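Local coordinates for ribosomal protein uL16 3-hydroxylase (Escherichia coli, PDB 4CCL) that hydroxylates an arginine of ribosomal protein uL16, using Fe(II), 2-oxoglutarate and molecular oxygen, and so regulates growth, at residues G201-N206 with E270-S275; A215-Q220 with F264-G269; P286-D291 with L363-Y368; G315-V318 with E323-D326; E345-A350 with P354-M359. All coordinates share one frame; numbering follows the deposited sequence.

Contact 1: G201-N206 with E270-S275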
# COMPACT_ATOMS: atom_id res chain seq x y z
N GLY B 201 -5.94 -23.88 14.24
CA GLY B 201 -5.64 -23.35 12.93
C GLY B 201 -4.31 -22.66 12.91
O GLY B 201 -3.76 -22.28 13.94
N PHE B 202 -3.78 -22.48 11.70
CA PHE B 202 -2.51 -21.79 11.53
C PHE B 202 -2.66 -20.67 10.50
O PHE B 202 -3.65 -20.61 9.77
CB PHE B 202 -1.41 -22.77 11.14
CG PHE B 202 -0.95 -23.65 12.27
CD1 PHE B 202 -1.70 -24.74 12.67
CD2 PHE B 202 0.22 -23.37 12.95
CE1 PHE B 202 -1.29 -25.54 13.71
CE2 PHE B 202 0.64 -24.16 14.00
CZ PHE B 202 -0.12 -25.25 14.38
N ARG B 203 -1.68 -19.78 10.47
CA ARG B 203 -1.76 -18.62 9.60
C ARG B 203 -0.42 -18.34 8.95
O ARG B 203 0.61 -18.33 9.62
CB ARG B 203 -2.21 -17.39 10.40
CG ARG B 203 -1.50 -17.25 11.74
CD ARG B 203 -2.03 -16.08 12.54
NE ARG B 203 -1.78 -14.80 11.89
CZ ARG B 203 -1.97 -13.62 12.47
NH1 ARG B 203 -2.40 -13.56 13.72
NH2 ARG B 203 -1.72 -12.50 11.80
N ALA B 204 -0.44 -18.13 7.64
CA ALA B 204 0.75 -17.65 6.96
C ALA B 204 0.34 -16.57 5.97
O ALA B 204 -0.69 -16.69 5.30
CB ALA B 204 1.44 -18.80 6.24
N PRO B 205 1.15 -15.51 5.88
CA PRO B 205 0.87 -14.40 4.96
C PRO B 205 1.26 -14.73 3.53
O PRO B 205 2.13 -15.57 3.32
CB PRO B 205 1.77 -13.28 5.50
CG PRO B 205 2.93 -14.00 6.09
CD PRO B 205 2.36 -15.27 6.69
N ASN B 206 0.62 -14.08 2.56
CA ASN B 206 1.12 -14.12 1.20
C ASN B 206 1.84 -12.82 0.88
O ASN B 206 1.89 -11.92 1.72
CB ASN B 206 0.01 -14.44 0.19
CG ASN B 206 -1.21 -13.55 0.34
OD1 ASN B 206 -1.10 -12.38 0.71
ND2 ASN B 206 -2.38 -14.10 0.04
N GLU B 270 4.92 -5.33 14.56
CA GLU B 270 3.62 -4.75 14.89
C GLU B 270 2.45 -5.49 14.21
O GLU B 270 1.34 -5.53 14.74
CB GLU B 270 3.59 -3.26 14.52
CG GLU B 270 4.58 -2.41 15.30
CD GLU B 270 4.50 -0.94 14.95
OE1 GLU B 270 3.55 -0.54 14.24
OE2 GLU B 270 5.40 -0.17 15.37
N PHE B 271 2.71 -6.08 13.04
CA PHE B 271 1.68 -6.77 12.27
C PHE B 271 1.40 -8.14 12.87
O PHE B 271 0.30 -8.39 13.38
CB PHE B 271 2.14 -6.89 10.80
CG PHE B 271 1.28 -7.79 9.94
CD1 PHE B 271 -0.09 -7.92 10.15
CD2 PHE B 271 1.85 -8.49 8.89
CE1 PHE B 271 -0.86 -8.74 9.34
CE2 PHE B 271 1.09 -9.31 8.07
CZ PHE B 271 -0.26 -9.44 8.30
N ILE B 272 2.39 -9.02 12.81
CA ILE B 272 2.22 -10.43 13.15
C ILE B 272 1.77 -10.67 14.60
O ILE B 272 1.24 -11.73 14.93
CB ILE B 272 3.50 -11.24 12.85
CG1 ILE B 272 3.20 -12.73 12.72
CG2 ILE B 272 4.58 -10.96 13.89
CD1 ILE B 272 2.35 -13.08 11.53
N SER B 273 1.96 -9.67 15.46
CA SER B 273 1.54 -9.78 16.86
C SER B 273 0.05 -9.48 17.04
O SER B 273 -0.49 -9.64 18.14
CB SER B 273 2.39 -8.88 17.76
OG SER B 273 2.46 -7.56 17.25
N GLN B 274 -0.61 -9.06 15.97
CA GLN B 274 -2.05 -8.80 15.99
C GLN B 274 -2.84 -10.07 15.68
O GLN B 274 -2.44 -10.88 14.84
CB GLN B 274 -2.41 -7.69 15.01
CG GLN B 274 -2.82 -6.39 15.67
CD GLN B 274 -2.61 -5.18 14.77
OE1 GLN B 274 -3.46 -4.29 14.70
NE2 GLN B 274 -1.47 -5.14 14.09
N SER B 275 -3.97 -10.25 16.37
CA SER B 275 -4.81 -11.42 16.19
C SER B 275 -5.85 -11.22 15.08
O SER B 275 -6.40 -10.13 14.93
CB SER B 275 -5.51 -11.80 17.50
OG SER B 275 -6.34 -12.93 17.33
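The first torsion of Arg203 (chi1 45°) sets CG between the backbone N and the carbonyl carbon and starts the chain toward residues 270-275. The next step is extended, and a bend at chi3 (-64°) then turns the guanidinium onto the turn after helix 263-272. There NH1 of Arg203 donates to the carbonyl O of Gln274 at 2.9 Å. The bond is nearly straight, with an N-H...O angle of 168°. The oxygen lies in the guanidinium plane, at its edge, and the nitrogen lies in the carbonyl plane of Gln274. The other amino group, NH2, comes to 4.1 Å from CD1 of Ile272. CD1 stands oblique to the guanidinium and makes only a van der Waals contact with it. CA of Ser275 flanks NH1 at 4.1 Å. The acceptor carbonyl sits on a turn held by a backbone bond from Gln274 N to Phe271 O, 2.8 Å long. A second arginine, Arg310, donates to the carbonyl of Ile272 and lies close to NH1 of Arg203, so two like charges gather at this turn. Asn206 OD1 meanwhile caps the next helix through Glu209 N. Pro205 packs on Leu250 of the second subunit. The arrangement is an interdomain join: it ties the exit of a strand of the JmjC double-stranded beta-helix, a cupin fold, to the C-terminal end of helix 263-272, in the winged-helix region.

Contact 2: A215-Q220 with F264-G269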
# COMPACT_ATOMS: atom_id res chain seq x y z
N ALA B 215 3.46 -1.24 2.97
CA ALA B 215 3.18 0.02 2.27
C ALA B 215 2.37 0.94 3.17
O ALA B 215 2.64 2.14 3.26
CB ALA B 215 2.45 -0.24 0.97
N ASP B 216 1.38 0.36 3.85
CA ASP B 216 0.56 1.14 4.77
C ASP B 216 1.36 1.61 5.99
O ASP B 216 1.10 2.70 6.52
CB ASP B 216 -0.69 0.36 5.19
CG ASP B 216 -1.76 0.35 4.10
OD1 ASP B 216 -1.90 1.39 3.41
OD2 ASP B 216 -2.44 -0.68 3.93
N TYR B 217 2.32 0.81 6.43
CA TYR B 217 3.21 1.19 7.53
C TYR B 217 4.05 2.40 7.13
O TYR B 217 4.15 3.37 7.88
CB TYR B 217 4.12 0.02 7.91
CG TYR B 217 5.10 0.30 9.03
CD1 TYR B 217 4.67 0.38 10.35
CD2 TYR B 217 6.45 0.47 8.77
CE1 TYR B 217 5.56 0.64 11.38
CE2 TYR B 217 7.35 0.72 9.79
CZ TYR B 217 6.90 0.81 11.09
OH TYR B 217 7.79 1.06 12.11
N VAL B 218 4.66 2.32 5.95
CA VAL B 218 5.46 3.40 5.39
C VAL B 218 4.65 4.69 5.22
O VAL B 218 5.11 5.77 5.59
CB VAL B 218 6.08 2.99 4.04
CG1 VAL B 218 6.61 4.20 3.29
CG2 VAL B 218 7.16 1.95 4.24
N LEU B 219 3.45 4.56 4.67
CA LEU B 219 2.56 5.71 4.50
C LEU B 219 2.20 6.34 5.85
O LEU B 219 2.35 7.55 6.03
CB LEU B 219 1.29 5.30 3.75
CG LEU B 219 0.10 6.27 3.72
CD1 LEU B 219 0.52 7.66 3.24
CD2 LEU B 219 -1.02 5.72 2.85
N GLN B 220 1.76 5.51 6.78
CA GLN B 220 1.33 5.97 8.10
C GLN B 220 2.47 6.60 8.90
O GLN B 220 2.27 7.61 9.58
CB GLN B 220 0.72 4.80 8.89
CG GLN B 220 0.69 5.00 10.40
N PHE B 264 11.56 -2.74 8.49
CA PHE B 264 10.85 -3.97 8.17
C PHE B 264 10.57 -4.81 9.41
O PHE B 264 9.44 -5.27 9.61
CB PHE B 264 11.61 -4.82 7.14
CG PHE B 264 10.97 -6.15 6.89
CD1 PHE B 264 9.61 -6.24 6.66
CD2 PHE B 264 11.72 -7.31 6.89
CE1 PHE B 264 9.02 -7.46 6.43
CE2 PHE B 264 11.13 -8.54 6.66
CZ PHE B 264 9.77 -8.61 6.43
N LYS B 265 11.60 -5.02 10.22
CA LYS B 265 11.48 -5.79 11.45
C LYS B 265 10.41 -5.21 12.36
O LYS B 265 9.63 -5.95 12.96
CB LYS B 265 12.82 -5.79 12.19
CG LYS B 265 12.76 -6.42 13.57
CD LYS B 265 13.89 -5.93 14.45
CE LYS B 265 15.25 -6.16 13.80
NZ LYS B 265 16.36 -5.60 14.62
N GLN B 266 10.37 -3.89 12.43
CA GLN B 266 9.44 -3.19 13.30
C GLN B 266 8.02 -3.35 12.77
O GLN B 266 7.10 -3.69 13.53
CB GLN B 266 9.82 -1.71 13.39
CG GLN B 266 9.23 -0.99 14.58
CD GLN B 266 10.27 -0.15 15.30
OE1 GLN B 266 11.43 -0.55 15.42
NE2 GLN B 266 9.86 1.02 15.77
N TRP B 267 7.84 -3.11 11.47
CA TRP B 267 6.51 -3.29 10.87
C TRP B 267 5.99 -4.70 11.09
O TRP B 267 4.85 -4.88 11.53
CB TRP B 267 6.49 -3.01 9.38
CG TRP B 267 5.26 -3.63 8.76
CD1 TRP B 267 3.96 -3.23 8.94
CD2 TRP B 267 5.20 -4.77 7.90
NE1 TRP B 267 3.11 -4.04 8.24
CE2 TRP B 267 3.84 -5.00 7.58
CE3 TRP B 267 6.16 -5.62 7.35
CZ2 TRP B 267 3.43 -6.03 6.75
CZ3 TRP B 267 5.75 -6.65 6.52
CH2 TRP B 267 4.39 -6.85 6.23
N PHE B 268 6.80 -5.70 10.74
CA PHE B 268 6.35 -7.09 10.87
C PHE B 268 6.08 -7.43 12.32
O PHE B 268 5.17 -8.20 12.62
CB PHE B 268 7.36 -8.06 10.26
CG PHE B 268 6.81 -9.45 10.08
CD1 PHE B 268 5.95 -9.72 9.03
CD2 PHE B 268 7.14 -10.47 10.95
CE1 PHE B 268 5.43 -10.99 8.85
CE2 PHE B 268 6.63 -11.74 10.78
CZ PHE B 268 5.77 -12.00 9.73
N GLY B 269 6.88 -6.84 13.21
CA GLY B 269 6.67 -7.00 14.64
C GLY B 269 5.29 -6.52 15.03
O GLY B 269 4.56 -7.22 15.73
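Tyr217 and Trp267 form the tight part of this helix-to-helix contact, and Gln266 forms its looser edge. CB of Trp267 sits over one face of the Tyr217 ring, 3.7 Å from the centroid and 17° off the normal. This is a CH-pi contact, shifted from the ring centre toward the rim. The indole follows the tyrosine side chain back toward its root, where Trp267 CD1 reaches Tyr217 CB at 3.4 Å. The two aromatic planes meet obliquely, at 48°, with the Tyr217 and pyrrole-ring centroids 5.3 Å apart. In Tyr217, chi1 of 179° swings CG away from the backbone N and carries the ring out over helix 263-272. Its far end reaches the partly exposed Gln266, where Tyr217 OH lies 3.5 Å from Gln266 CG and 3.7 Å from Gln266 CB. These are plain van der Waals contacts. This is the side of the contact nearer to solvent, while Tyr217 and Trp267 are buried. No hydrogen bond joins the two segments. Among the neighbours, Leu223 touches Tyr217 just after helix 207-220, and Leu210 of the same helix touches Trp267. Phe264 packs on Met254 of the second subunit, while Gln266 leans on Tyr319, which places helix 263-272 between helix 207-220 and strand 317-320.

Contact 3: P286-D291 with L363-Y368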
# COMPACT_ATOMS: atom_id res chain seq x y z
N PRO B 286 -11.08 1.00 37.43
CA PRO B 286 -10.05 2.02 37.66
C PRO B 286 -8.72 1.51 37.12
O PRO B 286 -8.49 0.31 37.18
CB PRO B 286 -10.02 2.15 39.18
CG PRO B 286 -10.43 0.82 39.68
CD PRO B 286 -11.44 0.29 38.68
N PRO B 287 -7.88 2.39 36.56
CA PRO B 287 -6.55 1.93 36.16
C PRO B 287 -5.66 1.59 37.36
O PRO B 287 -5.90 2.09 38.45
CB PRO B 287 -5.98 3.14 35.40
CG PRO B 287 -7.18 3.86 34.91
CD PRO B 287 -8.21 3.70 35.99
N TYR B 288 -4.66 0.74 37.14
CA TYR B 288 -3.71 0.37 38.19
C TYR B 288 -2.63 1.43 38.36
O TYR B 288 -2.16 2.02 37.38
CB TYR B 288 -3.03 -0.96 37.87
CG TYR B 288 -3.81 -2.20 38.22
CD1 TYR B 288 -4.89 -2.62 37.45
CD2 TYR B 288 -3.45 -2.98 39.32
CE1 TYR B 288 -5.59 -3.76 37.77
CE2 TYR B 288 -4.15 -4.13 39.64
CZ TYR B 288 -5.22 -4.51 38.86
OH TYR B 288 -5.92 -5.66 39.19
N GLN B 289 -2.24 1.66 39.60
CA GLN B 289 -1.00 2.37 39.89
C GLN B 289 0.12 1.35 40.02
O GLN B 289 -0.10 0.26 40.54
CB GLN B 289 -1.13 3.23 41.15
CG GLN B 289 -1.99 4.47 40.97
CD GLN B 289 -1.48 5.37 39.85
OE1 GLN B 289 -2.25 5.82 39.01
NE2 GLN B 289 -0.18 5.64 39.86
N PRO B 290 1.32 1.68 39.52
CA PRO B 290 2.46 0.74 39.44
C PRO B 290 2.75 -0.02 40.73
O PRO B 290 3.06 -1.22 40.69
CB PRO B 290 3.63 1.67 39.11
CG PRO B 290 3.01 2.78 38.34
CD PRO B 290 1.66 3.00 38.96
N ASP B 291 2.64 0.65 41.87
CA ASP B 291 3.01 0.02 43.13
C ASP B 291 1.96 -0.94 43.69
O ASP B 291 2.28 -1.74 44.57
CB ASP B 291 3.43 1.06 44.19
CG ASP B 291 2.26 1.89 44.69
OD1 ASP B 291 1.27 2.04 43.95
OD2 ASP B 291 2.34 2.39 45.83
N LEU B 363 0.61 -2.22 30.33
CA LEU B 363 0.18 -3.46 29.69
C LEU B 363 -1.03 -4.06 30.40
O LEU B 363 -1.97 -4.53 29.76
CB LEU B 363 1.32 -4.47 29.63
CG LEU B 363 2.47 -4.16 28.67
CD1 LEU B 363 3.62 -5.15 28.85
CD2 LEU B 363 1.99 -4.16 27.22
N VAL B 364 -1.00 -4.05 31.73
CA VAL B 364 -2.13 -4.55 32.51
C VAL B 364 -3.36 -3.65 32.37
O VAL B 364 -4.47 -4.13 32.14
CB VAL B 364 -1.76 -4.72 34.00
CG1 VAL B 364 -2.98 -5.11 34.82
CG2 VAL B 364 -0.66 -5.76 34.16
N ASN B 365 -3.14 -2.34 32.48
CA ASN B 365 -4.22 -1.37 32.30
C ASN B 365 -4.83 -1.41 30.90
O ASN B 365 -5.97 -0.98 30.70
CB ASN B 365 -3.72 0.05 32.62
CG ASN B 365 -3.40 0.24 34.09
OD1 ASN B 365 -3.94 -0.46 34.94
ND2 ASN B 365 -2.52 1.19 34.39
N SER B 366 -4.08 -1.94 29.94
CA SER B 366 -4.57 -2.09 28.57
C SER B 366 -5.50 -3.30 28.46
O SER B 366 -6.27 -3.41 27.50
CB SER B 366 -3.40 -2.25 27.60
OG SER B 366 -3.28 -1.13 26.74
N GLY B 367 -5.41 -4.19 29.44
CA GLY B 367 -6.23 -5.39 29.47
C GLY B 367 -5.50 -6.63 28.98
O GLY B 367 -6.07 -7.72 28.94
N TYR B 368 -4.24 -6.46 28.62
CA TYR B 368 -3.46 -7.53 28.00
C TYR B 368 -3.05 -8.61 29.01
O TYR B 368 -2.85 -9.76 28.65
CB TYR B 368 -2.24 -6.96 27.27
CG TYR B 368 -2.58 -6.03 26.13
CD1 TYR B 368 -3.88 -5.92 25.64
CD2 TYR B 368 -1.59 -5.25 25.53
CE1 TYR B 368 -4.18 -5.08 24.59
CE2 TYR B 368 -1.89 -4.40 24.48
CZ TYR B 368 -3.19 -4.32 24.02
OH TYR B 368 -3.48 -3.47 22.97
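Asn365 grips the backbone of Tyr288 with both ends of its amide. The peptide N of Tyr288 donates to Asn365 OD1 at 2.6 Å, from above the plane of the amide carbonyl. In return, Asn365 ND2 donates to Tyr288 O at 3.1 Å, on a lone pair of that oxygen, with an N-H...O angle of 166°. OD1 also lies at the edge of the Tyr288 ring, 3.4 Å from CD1. Val364 CG1 stands over one face of the ring, off toward its rim, 4.1 Å from CD1. Pro287 CB lies against the amide, 4.1 Å from Asn365 ND2, in a van der Waals contact. The two bonds clamp the N-H and C=O of one residue by a single side-chain amide. The clamp lies in the winged-helix region, between the extended lead into helix 290-298 and the end of helix 354-365. Asn365 is placed by the last turn of that helix. With CG anti to its carbonyl carbon (chi1 -68°), the amide is carried off the helix end to the Tyr288 backbone. Beyond it, Gly367 closes a Schellman motif: its N bonds to Val364 O at 2.9 Å, and Tyr368 N bonds to Leu363 O. Farther out, Val364 packs on Trp369 and Asn365 touches Pro284.

Contact 4: G315-V318 with E323-D326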
# COMPACT_ATOMS: atom_id res chain seq x y z
N GLY B 315 14.36 -10.33 17.38
CA GLY B 315 15.59 -9.78 17.92
C GLY B 315 15.43 -9.49 19.40
O GLY B 315 14.98 -10.34 20.17
N ASP B 316 15.79 -8.27 19.80
CA ASP B 316 15.69 -7.86 21.20
C ASP B 316 14.40 -7.10 21.51
O ASP B 316 14.20 -6.63 22.63
CB ASP B 316 16.92 -7.04 21.60
CG ASP B 316 18.17 -7.88 21.69
OD1 ASP B 316 18.87 -8.04 20.67
OD2 ASP B 316 18.47 -8.39 22.80
N ASP B 317 13.53 -6.97 20.52
CA ASP B 317 12.26 -6.27 20.69
C ASP B 317 11.12 -7.27 20.88
O ASP B 317 11.10 -8.31 20.22
CB ASP B 317 11.96 -5.40 19.47
CG ASP B 317 13.18 -4.65 18.98
OD1 ASP B 317 13.88 -4.04 19.81
OD2 ASP B 317 13.45 -4.69 17.76
N VAL B 318 10.18 -6.96 21.76
CA VAL B 318 9.02 -7.83 21.91
C VAL B 318 7.78 -7.10 21.39
O VAL B 318 7.77 -5.87 21.36
CB VAL B 318 8.88 -8.34 23.37
CG1 VAL B 318 7.59 -9.12 23.57
CG2 VAL B 318 10.07 -9.21 23.73
N GLU B 323 1.75 -3.66 19.59
CA GLU B 323 2.57 -2.68 20.28
C GLU B 323 3.94 -3.21 20.66
O GLU B 323 4.06 -4.30 21.24
CB GLU B 323 1.84 -2.16 21.52
CG GLU B 323 0.52 -1.49 21.22
CD GLU B 323 -0.46 -1.58 22.37
OE1 GLU B 323 -0.04 -1.99 23.47
OE2 GLU B 323 -1.65 -1.27 22.16
N LYS B 324 4.97 -2.45 20.33
CA LYS B 324 6.34 -2.82 20.65
C LYS B 324 6.66 -2.53 22.11
O LYS B 324 6.50 -1.40 22.57
CB LYS B 324 7.32 -2.06 19.75
CG LYS B 324 8.78 -2.29 20.07
CD LYS B 324 9.66 -1.36 19.25
CE LYS B 324 11.09 -1.31 19.79
NZ LYS B 324 11.82 -0.11 19.30
N ILE B 325 7.08 -3.56 22.82
CA ILE B 325 7.63 -3.40 24.16
C ILE B 325 9.15 -3.61 24.14
O ILE B 325 9.66 -4.63 23.63
CB ILE B 325 6.93 -4.31 25.19
CG1 ILE B 325 6.73 -5.71 24.61
CG2 ILE B 325 5.57 -3.73 25.57
CD1 ILE B 325 5.73 -6.55 25.39
N ASP B 326 9.84 -2.61 24.68
CA ASP B 326 11.29 -2.50 24.66
C ASP B 326 11.78 -2.24 26.08
O ASP B 326 11.50 -1.18 26.64
CB ASP B 326 11.68 -1.32 23.78
CG ASP B 326 12.74 -1.67 22.75
OD1 ASP B 326 12.76 -2.83 22.30
OD2 ASP B 326 13.53 -0.78 22.39
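Val318 and Ile325 form the antiparallel hydrogen-bonded pair of a beta hairpin, strands 317-320 and 323-325, within the three-stranded sheet of the winged-helix region. Two backbone bonds define the pair. Val318 N donates to Ile325 O at 3.0 Å, nearly along the C=O axis. Ile325 N donates to Val318 O at 2.8 Å, from above the carbonyl plane. The same Val318 O also receives a CA-H...O contact from Lys324. The apolar part lies on the face shared by these two residues. Ile325 CG1 meets Val318 CB at 3.6 Å, and its CD1 reaches Val318 CG1 at 3.7 Å. The first torsion of Ile325, 44°, puts CG1 between its own N and carbonyl carbon, which turns this branch onto the valine. Helix 354-365 lies against that face, since Ile325 also touches Met359 and Leu363. Charged groups gather beside the strands. Asp317 and Asp326 lie side by side and point the same way, with their carboxylate planes 48° apart. Lys324 probably offsets part of this negative charge: NZ makes a salt bridge to Asp326 OD2 and stays 4.5 Å from Asp317 OD1, too far for a second one. Its extended chain crosses Asp317 at a slant, with Lys324 CE 3.9 Å from Asp317 OD1. Within the acidic pair, the OD1 atoms of Asp317 and Asp326 approach to 3.0 Å without a hydrogen bond between them.

Contact 5: E345-A350 with P354-M359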
# COMPACT_ATOMS: atom_id res chain seq x y z
N GLU B 345 8.81 -14.19 40.57
CA GLU B 345 10.06 -14.90 40.30
C GLU B 345 10.47 -14.74 38.84
O GLU B 345 11.65 -14.55 38.53
CB GLU B 345 9.90 -16.39 40.63
CG GLU B 345 10.97 -17.28 40.03
CD GLU B 345 10.39 -18.38 39.16
OE1 GLU B 345 9.48 -19.10 39.63
OE2 GLU B 345 10.85 -18.53 38.01
N ASN B 346 9.49 -14.80 37.95
CA ASN B 346 9.74 -14.68 36.52
C ASN B 346 10.21 -13.28 36.13
O ASN B 346 10.90 -13.10 35.13
CB ASN B 346 8.48 -15.05 35.73
CG ASN B 346 7.83 -16.32 36.24
OD1 ASN B 346 6.62 -16.36 36.48
ND2 ASN B 346 8.63 -17.36 36.42
N PHE B 347 9.82 -12.29 36.93
CA PHE B 347 10.24 -10.91 36.69
C PHE B 347 11.65 -10.62 37.19
O PHE B 347 12.38 -9.84 36.59
CB PHE B 347 9.23 -9.93 37.30
CG PHE B 347 7.90 -9.91 36.60
CD1 PHE B 347 7.78 -9.40 35.32
CD2 PHE B 347 6.77 -10.42 37.22
CE1 PHE B 347 6.56 -9.39 34.67
CE2 PHE B 347 5.55 -10.42 36.57
CZ PHE B 347 5.45 -9.90 35.30
N GLY B 348 12.03 -11.26 38.29
CA GLY B 348 13.35 -11.06 38.87
C GLY B 348 13.52 -9.66 39.43
O GLY B 348 12.71 -9.21 40.24
N ASP B 349 14.57 -8.97 39.00
CA ASP B 349 14.88 -7.64 39.51
C ASP B 349 14.18 -6.53 38.74
O ASP B 349 14.31 -5.35 39.08
CB ASP B 349 16.40 -7.40 39.48
CG ASP B 349 17.15 -8.29 40.45
OD1 ASP B 349 16.57 -8.63 41.51
OD2 ASP B 349 18.31 -8.65 40.17
N ALA B 350 13.43 -6.90 37.70
CA ALA B 350 12.79 -5.93 36.81
C ALA B 350 11.78 -5.02 37.51
O ALA B 350 11.67 -3.84 37.17
CB ALA B 350 12.15 -6.64 35.63
N PRO B 354 11.46 1.39 38.09
CA PRO B 354 10.19 2.11 37.95
C PRO B 354 9.73 2.20 36.50
O PRO B 354 8.53 2.29 36.25
CB PRO B 354 10.51 3.50 38.51
CG PRO B 354 11.67 3.29 39.42
CD PRO B 354 12.48 2.21 38.76
N SER B 355 10.67 2.18 35.56
CA SER B 355 10.32 2.22 34.14
C SER B 355 9.63 0.93 33.71
O SER B 355 8.57 0.96 33.08
CB SER B 355 11.55 2.48 33.28
OG SER B 355 11.94 3.84 33.34
N PHE B 356 10.25 -0.20 34.03
CA PHE B 356 9.66 -1.50 33.73
C PHE B 356 8.31 -1.65 34.41
O PHE B 356 7.36 -2.14 33.81
CB PHE B 356 10.58 -2.65 34.16
CG PHE B 356 10.02 -4.01 33.87
CD1 PHE B 356 10.22 -4.60 32.63
CD2 PHE B 356 9.28 -4.69 34.82
CE1 PHE B 356 9.69 -5.86 32.36
CE2 PHE B 356 8.76 -5.95 34.55
CZ PHE B 356 8.96 -6.53 33.32
N LEU B 357 8.25 -1.25 35.68
CA LEU B 357 7.01 -1.32 36.44
C LEU B 357 5.93 -0.48 35.77
O LEU B 357 4.76 -0.88 35.71
CB LEU B 357 7.24 -0.84 37.88
CG LEU B 357 6.08 -1.03 38.85
CD1 LEU B 357 5.65 -2.49 38.88
CD2 LEU B 357 6.45 -0.54 40.24
N ALA B 358 6.33 0.67 35.24
CA ALA B 358 5.43 1.55 34.52
C ALA B 358 4.89 0.89 33.26
O ALA B 358 3.68 0.87 33.02
CB ALA B 358 6.12 2.86 34.18
N MSE B 359 5.80 0.35 32.45
CA MSE B 359 5.41 -0.37 31.23
C MSE B 359 4.43 -1.49 31.54
O MSE B 359 3.37 -1.58 30.92
CB MSE B 359 6.63 -0.98 30.54
CG MSE B 359 6.27 -2.08 29.56
SE MSE B 359 7.82 -3.00 28.82
CE MSE B 359 8.72 -1.45 28.07
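A type II' beta turn from Phe347 to Ala350, between helices 344-347 and 354-365 of the winged-helix region, presents two residues to Phe356. Ala350 meets the face of the Phe356 ring. Its CB stands over the ring centre, 3.6 Å from the centroid and 14° off the normal, in a CH-pi contact. Phe347 comes from the rim instead. Its CD1 lies 3.7 Å from Phe356 CE2, near the plane of that ring, while CE2 in turn lies obliquely against the Phe347 ring. The pair is rim to rim, with centroids 5.9 Å apart and planes at 65°. Phe356 reaches both partners because its CG is anti to the backbone N (chi1 180°), which extends the ring from helix 354-365 into the bend. The bend itself rests on Gly348, the first residue to leave the preceding helix, with positive phi. A backbone bond from Ala350 N to Phe347 O spans the turn, but it is weak. No hydrogen bond crosses between the two segments, and all three touching residues are buried. Ala332 of helix 330-338 touches Ala350 and Phe356, and Leu297 of helix 290-298 touches Phe347. The His329 ring meets that of Phe356. A bound manganese ion, away from the catalytic iron site, lies about 5 Å from the Ala350 side chain. On the backbone side, Ala350 O comes within 3.4 Å of Phe356 CB.

Overall arrangement
Contacts 1 and 2 share helix 263-272 and join it to the JmjC part, and both touch the second subunit. Contacts 3, 4 and 5 lie in the winged-helix region and touch no other chain. Contacts 2 and 5 are buried and without hydrogen bonds across them, built mainly on CH-pi and aromatic packing. Contacts 1, 3 and 4 are partly buried and rely on hydrogen bonds, from a guanidinium, an amide and a strand pair respectively. Contacts 3 and 5 share helix 354-365. The Met359 selenium packs on Ile325, linking contacts 4 and 5. Tyr368 OH and Glu323 OE2 link contacts 3 and 4, while Lys265 and Asp317 bring contacts 2 and 4 together.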